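Local structure of HD domain-containing protein (Aquifex aeolicus, 2HEK) at residues S6-Y10 and R167-F172; L31-L37 and Q48-H54. The protein binds a zinc ion and GDP at separate sites and may hydrolyse dGTP, though its function is not established. All coordinates share one frame; numbering follows the deposited sequence.

Contact 1: S6-Y10 and R167-F172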
loop_
_atom_site.group_PDB
_atom_site.type_symbol
_atom_site.label_atom_id
_atom_site.label_comp_id
_atom_site.label_asym_id
_atom_site.label_seq_id
_atom_site.Cartn_x
_atom_site.Cartn_y
_atom_site.Cartn_z
ATOM N N SER A 6 16.378 -9.814 -1.051
ATOM C CA SER A 6 14.982 -9.369 -0.896
ATOM C C SER A 6 14.843 -8.670 0.419
ATOM O O SER A 6 15.330 -9.176 1.442
ATOM C CB SER A 6 13.967 -10.541 -0.867
ATOM O OG SER A 6 13.913 -11.176 -2.117
ATOM N N ASP A 7 14.142 -7.541 0.400
ATOM C CA ASP A 7 13.849 -6.799 1.636
ATOM C C ASP A 7 12.483 -6.215 1.415
ATOM O O ASP A 7 12.329 -5.348 0.547
ATOM C CB ASP A 7 14.888 -5.674 1.870
ATOM C CG ASP A 7 14.717 -4.969 3.240
ATOM O OD1 ASP A 7 13.602 -5.002 3.818
ATOM O OD2 ASP A 7 15.709 -4.352 3.746
ATOM N N PRO A 8 11.475 -6.663 2.198
ATOM C CA PRO A 8 10.097 -6.174 1.970
ATOM C C PRO A 8 9.960 -4.662 2.164
ATOM O O PRO A 8 8.997 -4.073 1.657
ATOM C CB PRO A 8 9.275 -6.918 3.037
ATOM C CG PRO A 8 10.282 -7.328 4.097
ATOM C CD PRO A 8 11.540 -7.626 3.314
ATOM N N LEU A 9 10.924 -4.010 2.844
ATOM C CA LEU A 9 10.855 -2.560 2.976
ATOM C C LEU A 9 11.235 -1.857 1.671
ATOM O O LEU A 9 10.755 -0.772 1.399
ATOM C CB LEU A 9 11.772 -2.056 4.106
ATOM C CG LEU A 9 11.129 -1.989 5.494
ATOM C CD1 LEU A 9 10.653 -3.374 6.031
ATOM C CD2 LEU A 9 12.175 -1.377 6.339
ATOM N N TYR A 10 12.109 -2.452 0.875
ATOM C CA TYR A 10 12.743 -1.699 -0.226
ATOM C C TYR A 10 12.627 -2.392 -1.557
ATOM O O TYR A 10 12.990 -1.817 -2.565
ATOM C CB TYR A 10 14.252 -1.504 0.070
ATOM C CG TYR A 10 14.461 -0.773 1.372
ATOM C CD1 TYR A 10 15.202 -1.359 2.403
ATOM C CD2 TYR A 10 13.870 0.482 1.597
ATOM C CE1 TYR A 10 15.376 -0.705 3.625
ATOM C CE2 TYR A 10 14.033 1.139 2.834
ATOM C CZ TYR A 10 14.798 0.549 3.812
ATOM O OH TYR A 10 14.980 1.182 5.004
ATOM N N ARG A 167 10.939 2.679 10.075
ATOM C CA ARG A 167 10.149 1.993 9.013
ATOM C C ARG A 167 10.060 0.477 9.210
ATOM O O ARG A 167 8.989 -0.139 9.039
ATOM C CB ARG A 167 10.696 2.357 7.608
ATOM C CG ARG A 167 9.989 1.671 6.371
ATOM C CD ARG A 167 10.464 2.190 4.856
ATOM N NE ARG A 167 9.498 1.673 3.902
ATOM C CZ ARG A 167 9.417 2.100 2.665
ATOM N NH1 ARG A 167 10.241 3.062 2.244
ATOM N NH2 ARG A 167 8.505 1.594 1.860
ATOM N N ARG A 168 11.172 -0.172 9.534
ATOM C CA ARG A 168 11.155 -1.614 9.694
ATOM C C ARG A 168 10.336 -2.028 10.951
ATOM O O ARG A 168 9.559 -3.007 10.916
ATOM C CB ARG A 168 12.616 -2.146 9.767
ATOM C CG ARG A 168 12.767 -3.705 9.754
ATOM C CD ARG A 168 14.282 -4.169 9.637
ATOM N NE ARG A 168 14.880 -3.451 8.503
ATOM C CZ ARG A 168 14.803 -3.844 7.239
ATOM N NH1 ARG A 168 14.230 -5.008 6.915
ATOM N NH2 ARG A 168 15.298 -3.065 6.302
ATOM N N ASP A 169 10.524 -1.297 12.061
ATOM C CA ASP A 169 9.778 -1.554 13.294
ATOM C C ASP A 169 8.285 -1.414 13.013
ATOM O O ASP A 169 7.517 -2.264 13.437
ATOM C CB ASP A 169 10.220 -0.622 14.436
ATOM C CG ASP A 169 11.674 -0.880 14.896
ATOM O OD1 ASP A 169 12.293 -1.871 14.472
ATOM O OD2 ASP A 169 12.206 -0.074 15.683
ATOM N N ALA A 170 7.888 -0.394 12.244
ATOM C CA ALA A 170 6.458 -0.165 11.934
ATOM C C ALA A 170 5.948 -1.312 11.075
ATOM O O ALA A 170 4.867 -1.801 11.285
ATOM C CB ALA A 170 6.271 1.129 11.192
ATOM N N TYR A 171 6.741 -1.725 10.090
ATOM C CA TYR A 171 6.344 -2.749 9.125
ATOM C C TYR A 171 6.106 -4.079 9.834
ATOM O O TYR A 171 5.131 -4.771 9.557
ATOM C CB TYR A 171 7.462 -2.917 8.065
ATOM C CG TYR A 171 7.111 -3.860 6.936
ATOM C CD1 TYR A 171 6.421 -3.388 5.807
ATOM C CD2 TYR A 171 7.507 -5.229 6.979
ATOM C CE1 TYR A 171 6.079 -4.260 4.745
ATOM C CE2 TYR A 171 7.232 -6.096 5.904
ATOM C CZ TYR A 171 6.498 -5.577 4.789
ATOM O OH TYR A 171 6.142 -6.395 3.734
ATOM N N PHE A 172 6.993 -4.454 10.744
ATOM C CA PHE A 172 6.871 -5.762 11.405
ATOM C C PHE A 172 5.957 -5.717 12.623
ATOM O O PHE A 172 5.270 -6.689 12.899
ATOM C CB PHE A 172 8.241 -6.316 11.843
ATOM C CG PHE A 172 9.070 -6.850 10.700
ATOM C CD1 PHE A 172 9.784 -5.991 9.870
ATOM C CD2 PHE A 172 9.161 -8.214 10.471
ATOM C CE1 PHE A 172 10.544 -6.468 8.805
ATOM C CE2 PHE A 172 9.953 -8.709 9.376
ATOM C CZ PHE A 172 10.612 -7.805 8.541
#

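Contact 2: L31-L37 and Q48-H54. With ZN (zinc ion), chain D; GDP (guanosine-5'-diphosphate), chain H; PO4 (phosphate ion), chain C.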
loop_
_atom_site.group_PDB
_atom_site.type_symbol
_atom_site.label_atom_id
_atom_site.label_comp_id
_atom_site.label_asym_id
_atom_site.label_seq_id
_atom_site.Cartn_x
_atom_site.Cartn_y
_atom_site.Cartn_z
ATOM N N LEU A 31 24.385 -11.250 13.953
ATOM C CA LEU A 31 23.286 -10.308 14.073
ATOM C C LEU A 31 21.951 -10.953 13.664
ATOM O O LEU A 31 20.922 -10.497 14.105
ATOM C CB LEU A 31 23.570 -9.056 13.254
ATOM C CG LEU A 31 24.784 -8.219 13.691
ATOM C CD1 LEU A 31 24.907 -7.062 12.737
ATOM C CD2 LEU A 31 24.678 -7.727 15.131
ATOM N N ARG A 32 21.986 -12.020 12.857
ATOM C CA ARG A 32 20.769 -12.805 12.490
ATOM C C ARG A 32 20.136 -13.419 13.727
ATOM O O ARG A 32 19.034 -13.882 13.648
ATOM C CB ARG A 32 21.129 -14.002 11.599
ATOM C CG ARG A 32 21.255 -13.693 10.169
ATOM C CD ARG A 32 21.394 -14.891 9.320
ATOM N NE ARG A 32 20.602 -14.603 8.136
ATOM C CZ ARG A 32 21.071 -14.606 6.915
ATOM N NH1 ARG A 32 22.332 -14.961 6.699
ATOM N NH2 ARG A 32 20.261 -14.293 5.920
ATOM N N TYR A 33 20.851 -13.472 14.848
ATOM C CA TYR A 33 20.364 -14.185 16.055
ATOM C C TYR A 33 20.075 -13.218 17.221
ATOM O O TYR A 33 19.994 -13.608 18.400
ATOM C CB TYR A 33 21.310 -15.370 16.393
ATOM C CG TYR A 33 21.493 -16.229 15.141
ATOM C CD1 TYR A 33 20.460 -17.072 14.699
ATOM C CD2 TYR A 33 22.639 -16.133 14.362
ATOM C CE1 TYR A 33 20.570 -17.831 13.530
ATOM C CE2 TYR A 33 22.761 -16.890 13.146
ATOM C CZ TYR A 33 21.711 -17.736 12.752
ATOM O OH TYR A 33 21.768 -18.477 11.561
ATOM N N VAL A 34 19.871 -11.954 16.855
ATOM C CA VAL A 34 19.559 -10.883 17.810
ATOM C C VAL A 34 18.373 -10.099 17.232
ATOM O O VAL A 34 18.545 -9.363 16.263
ATOM C CB VAL A 34 20.760 -9.880 17.979
ATOM C CG1 VAL A 34 20.389 -8.715 18.930
ATOM C CG2 VAL A 34 22.069 -10.575 18.474
ATOM N N LYS A 35 17.193 -10.239 17.826
ATOM C CA LYS A 35 16.024 -9.465 17.423
ATOM C C LYS A 35 16.251 -7.989 17.654
ATOM O O LYS A 35 16.775 -7.583 18.706
ATOM C CB LYS A 35 14.771 -9.915 18.193
ATOM C CG LYS A 35 14.229 -11.282 17.713
ATOM C CD LYS A 35 12.865 -11.601 18.351
ATOM C CE LYS A 35 12.585 -13.119 18.409
ATOM N NZ LYS A 35 13.637 -13.839 19.249
ATOM N N GLN A 36 15.856 -7.195 16.664
ATOM C CA GLN A 36 15.985 -5.761 16.683
ATOM C C GLN A 36 15.342 -5.195 17.939
ATOM O O GLN A 36 15.920 -4.311 18.592
ATOM C CB GLN A 36 15.333 -5.175 15.423
ATOM C CG GLN A 36 15.336 -3.643 15.350
ATOM C CD GLN A 36 16.716 -3.081 14.985
ATOM O OE1 GLN A 36 17.619 -3.818 14.564
ATOM N NE2 GLN A 36 16.891 -1.775 15.175
ATOM N N LEU A 37 14.172 -5.722 18.306
ATOM C CA LEU A 37 13.397 -5.166 19.410
ATOM C C LEU A 37 13.350 -6.039 20.671
ATOM O O LEU A 37 12.499 -5.831 21.517
ATOM C CB LEU A 37 11.966 -4.823 18.941
ATOM C CG LEU A 37 11.787 -3.753 17.863
ATOM C CD1 LEU A 37 10.284 -3.524 17.547
ATOM C CD2 LEU A 37 12.384 -2.419 18.296
ATOM N N GLN A 48 9.612 -9.877 14.691
ATOM C CA GLN A 48 10.643 -10.937 14.656
ATOM C C GLN A 48 11.892 -10.508 13.886
ATOM O O GLN A 48 12.831 -11.273 13.780
ATOM C CB GLN A 48 10.049 -12.185 13.968
ATOM C CG GLN A 48 8.815 -12.764 14.675
ATOM C CD GLN A 48 9.198 -13.449 15.948
ATOM O OE1 GLN A 48 8.410 -13.571 16.848
ATOM N NE2 GLN A 48 10.427 -13.884 16.031
ATOM N N HIS A 49 11.891 -9.297 13.326
ATOM C CA HIS A 49 13.018 -8.842 12.492
ATOM C C HIS A 49 14.302 -8.734 13.337
ATOM O O HIS A 49 14.243 -8.479 14.584
ATOM C CB HIS A 49 12.708 -7.492 11.844
ATOM C CG HIS A 49 12.121 -6.484 12.799
ATOM N ND1 HIS A 49 12.636 -5.208 12.963
ATOM C CD2 HIS A 49 11.057 -6.568 13.629
ATOM C CE1 HIS A 49 11.907 -4.552 13.850
ATOM N NE2 HIS A 49 10.960 -5.364 14.290
ATOM N N THR A 50 15.452 -8.956 12.684
ATOM C CA THR A 50 16.730 -8.984 13.406
ATOM C C THR A 50 17.664 -7.861 13.007
ATOM O O THR A 50 17.398 -7.131 12.027
ATOM C CB THR A 50 17.464 -10.328 13.218
ATOM O OG1 THR A 50 18.096 -10.330 11.942
ATOM C CG2 THR A 50 16.502 -11.504 13.265
ATOM N N ARG A 51 18.746 -7.698 13.784
ATOM C CA ARG A 51 19.760 -6.655 13.505
ATOM C C ARG A 51 20.462 -6.857 12.155
ATOM O O ARG A 51 20.938 -5.891 11.528
ATOM C CB ARG A 51 20.774 -6.605 14.666
ATOM C CG ARG A 51 20.060 -6.014 15.886
ATOM C CD ARG A 51 20.980 -5.261 16.823
ATOM N NE ARG A 51 20.148 -4.629 17.855
ATOM C CZ ARG A 51 19.572 -3.431 17.773
ATOM N NH1 ARG A 51 19.741 -2.626 16.721
ATOM N NH2 ARG A 51 18.812 -3.027 18.783
ATOM N N PHE A 52 20.449 -8.104 11.685
ATOM C CA PHE A 52 21.025 -8.469 10.357
ATOM C C PHE A 52 20.295 -7.738 9.254
ATOM O O PHE A 52 20.903 -6.998 8.465
ATOM C CB PHE A 52 20.967 -9.987 10.162
ATOM C CG PHE A 52 21.587 -10.485 8.868
ATOM C CD1 PHE A 52 22.900 -10.946 8.851
ATOM C CD2 PHE A 52 20.828 -10.577 7.700
ATOM C CE1 PHE A 52 23.474 -11.446 7.674
ATOM C CE2 PHE A 52 21.382 -11.042 6.497
ATOM C CZ PHE A 52 22.752 -11.482 6.488
ATOM N N GLU A 53 18.978 -7.893 9.185
ATOM C CA GLU A 53 18.245 -7.202 8.122
ATOM C C GLU A 53 18.278 -5.705 8.282
ATOM O O GLU A 53 18.324 -4.972 7.279
ATOM C CB GLU A 53 16.782 -7.661 8.046
ATOM C CG GLU A 53 16.591 -9.186 7.912
ATOM C CD GLU A 53 16.424 -9.881 9.262
ATOM O OE1 GLU A 53 15.364 -9.693 9.931
ATOM O OE2 GLU A 53 17.357 -10.626 9.632
ATOM N N HIS A 54 18.156 -5.232 9.524
ATOM C CA HIS A 54 18.284 -3.795 9.822
ATOM C C HIS A 54 19.626 -3.236 9.269
ATOM O O HIS A 54 19.653 -2.197 8.604
ATOM C CB HIS A 54 18.183 -3.536 11.341
ATOM C CG HIS A 54 18.510 -2.128 11.732
ATOM N ND1 HIS A 54 17.879 -1.033 11.166
ATOM C CD2 HIS A 54 19.395 -1.631 12.639
ATOM C CE1 HIS A 54 18.374 0.073 11.700
ATOM N NE2 HIS A 54 19.294 -0.265 12.592
HETATM ZN ZN ZN D . 20.776 0.490 14.140
HETATM P PB GDP H . 24.122 -18.488 -5.326
HETATM O O1B GDP H . 22.751 -18.844 -5.870
HETATM O O2B GDP H . 25.177 -18.913 -6.332
HETATM O O3B GDP H . 24.217 -16.983 -5.136
HETATM O O3A GDP H . 24.381 -19.264 -3.918
HETATM P PA GDP H . 24.196 -18.558 -2.468
HETATM O O1A GDP H . 25.096 -17.346 -2.325
HETATM O O2A GDP H . 24.437 -19.515 -1.322
HETATM O "O5'" GDP H . 22.643 -18.121 -2.503
HETATM C "C5'" GDP H . 22.035 -17.405 -1.437
HETATM C "C4'" GDP H . 21.314 -16.205 -2.028
HETATM O "O4'" GDP H . 20.446 -15.694 -1.020
HETATM C "C3'" GDP H . 22.270 -15.077 -2.423
HETATM O "O3'" GDP H . 22.327 -14.882 -3.844
HETATM C "C2'" GDP H . 21.740 -13.839 -1.714
HETATM O "O2'" GDP H . 21.014 -13.023 -2.634
HETATM C "C1'" GDP H . 20.783 -14.357 -0.644
HETATM N N9 GDP H . 21.363 -14.336 0.738
HETATM C C8 GDP H . 20.644 -14.210 1.875
HETATM N N7 GDP H . 21.423 -14.214 2.990
HETATM C C5 GDP H . 22.698 -14.343 2.573
HETATM C C6 GDP H . 24.033 -14.417 3.211
HETATM O O6 GDP H . 24.160 -14.369 4.440
HETATM N N1 GDP H . 25.109 -14.547 2.422
HETATM C C2 GDP H . 25.032 -14.622 1.074
HETATM N N2 GDP H . 26.166 -14.758 0.344
HETATM N N3 GDP H . 23.845 -14.566 0.416
HETATM C C4 GDP H . 22.660 -14.429 1.091
HETATM P P PO4 C . 20.668 1.054 16.705
HETATM O O1 PO4 C . 22.063 0.458 16.726
HETATM O O2 PO4 C . 19.731 0.241 15.849
HETATM O O3 PO4 C . 20.140 1.107 18.129
HETATM O O4 PO4 C . 20.747 2.470 16.246
HETATM O O HOH W 1 17.998 -12.935 8.445
HETATM O O HOH W 2 18.947 -5.706 20.010
HETATM O O HOH W 3 12.649 -7.496 16.602
HETATM O O HOH W 4 22.468 0.304 12.596
#

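Contact 1: S6-Y10 and R167-F172
Leu9 and Arg168 make the closest backbone approach, CA to CA 6.8 Å, where a tight turn at the end of strand 2-7 meets one side of helix 160-173. Tyr10 N bonds back to Asp7 O, and Asp7 OD1 also accepts from Leu9 N, an Asx turn. Arg168 grips the Asp7 carboxylate end-on, NH2 to Asp7 OD2 at 2.9 Å and NH1 to Asp7 OD1 at 3.2 Å. OD1 thus takes two donors from opposite faces of its plane, which fixes the carboxylate's rotation. A bend at chi3 (-51°) turns the guanidinium of Arg168 back over Leu9, whose CD2 lies 3.5 Å above one of its faces. The other methyl, Leu9 CD1, rests over the face of Tyr171, 4.1 Å from the ring centroid. Pro8 crosses that side chain at about a right angle, its CB 3.5 Å from Tyr171 CZ. Asp164 is a second carboxylate partner of Arg168 and also takes the hydroxyl of Tyr10, while Tyr171 OH bonds to Tyr171 O of the second subunit. What results is a β-hairpin turn docked by a bidentate salt bridge onto an HD-domain helix, beside zinc ligand His54 and at the subunit interface.

Contact 2: L31-L37 and Q48-H54
Lys35 and Thr50 lie side by side in a single β-bridge, flanked by two backbone hydrogen bonds. Gln36 N gives to His49 O at 2.9 Å, and Arg51 N gives to Val34 O at 3.0 Å. Water 3 accepts from Leu37 N and can donate to His49 O, though acceptors round it outnumber its protons. Beyond the bridge, Leu31 O accepts from Val34 N and takes a weak bond from Phe52 N. Helix 51-69 starts here with a capping box: Thr50 N donates to Glu53 OE1 at 2.9 Å, while Thr50 OG1 accepts a weak bond from Phe52 N.

The two segments together serve two separate sites. On one side Arg32 and Phe52 run alongside each other, the guanidinium lying flat on the ring (planes 19° apart) with Arg32 CZ 3.9 Å from the ring centroid, a cation-pi stack. The guanidinium edge meets the guanine, Arg32 NH1 to GDP O6 at 3.0 Å and Arg32 NH2 to GDP N7 at 3.2 Å, the latter almost straight (177°). Water 1 accepts from Arg32 NE and lies within donating range of Glu53 OE2, and Gln29 OE1 accepts from NH1, so every guanidinium nitrogen has a partner.

On the other side His54 NE2 binds the zinc ion at 2.3 Å, with ND1 held by Asp164 OD1; Asp161, water 4 and a phosphate ion, probably from the crystallisation liquor like a nearby glycerol, also coordinate the metal, in line with an HD-domain site. Arg51 NH1 bonds to the metal-bound phosphate oxygen, O2, and pairs with Asp85, itself part of the zinc site, while NE reaches Lys35 O through water 2. Bent at chi2 (76°), Gln36 brings its amide over Arg51 and His54; Gln36 NE2 lies 3.6 Å above the imidazole plane of His54 and bonds to the glycerol.

In the fold
From the N terminus the chain runs through strand 2-7 into the hairpin turn of contact 1, returns along strand 11-16 and passes helices 17-23 and 26-29 to reach contact 2. Contact 2 closes a short loop of ten residues, 38-47, just before helix 51-69. The helices that follow lead to helix 160-173, where contact 1 closes a far larger loop of 156 residues that encloses contact 2 entirely. The contacts also touch directly: Phe172 stacks on the His49 ring, and Asp169 packs against Leu37. Helix 160-173 is therefore tied to the N-terminal hairpin by one contact and rests against the other, while both also meet the second subunit.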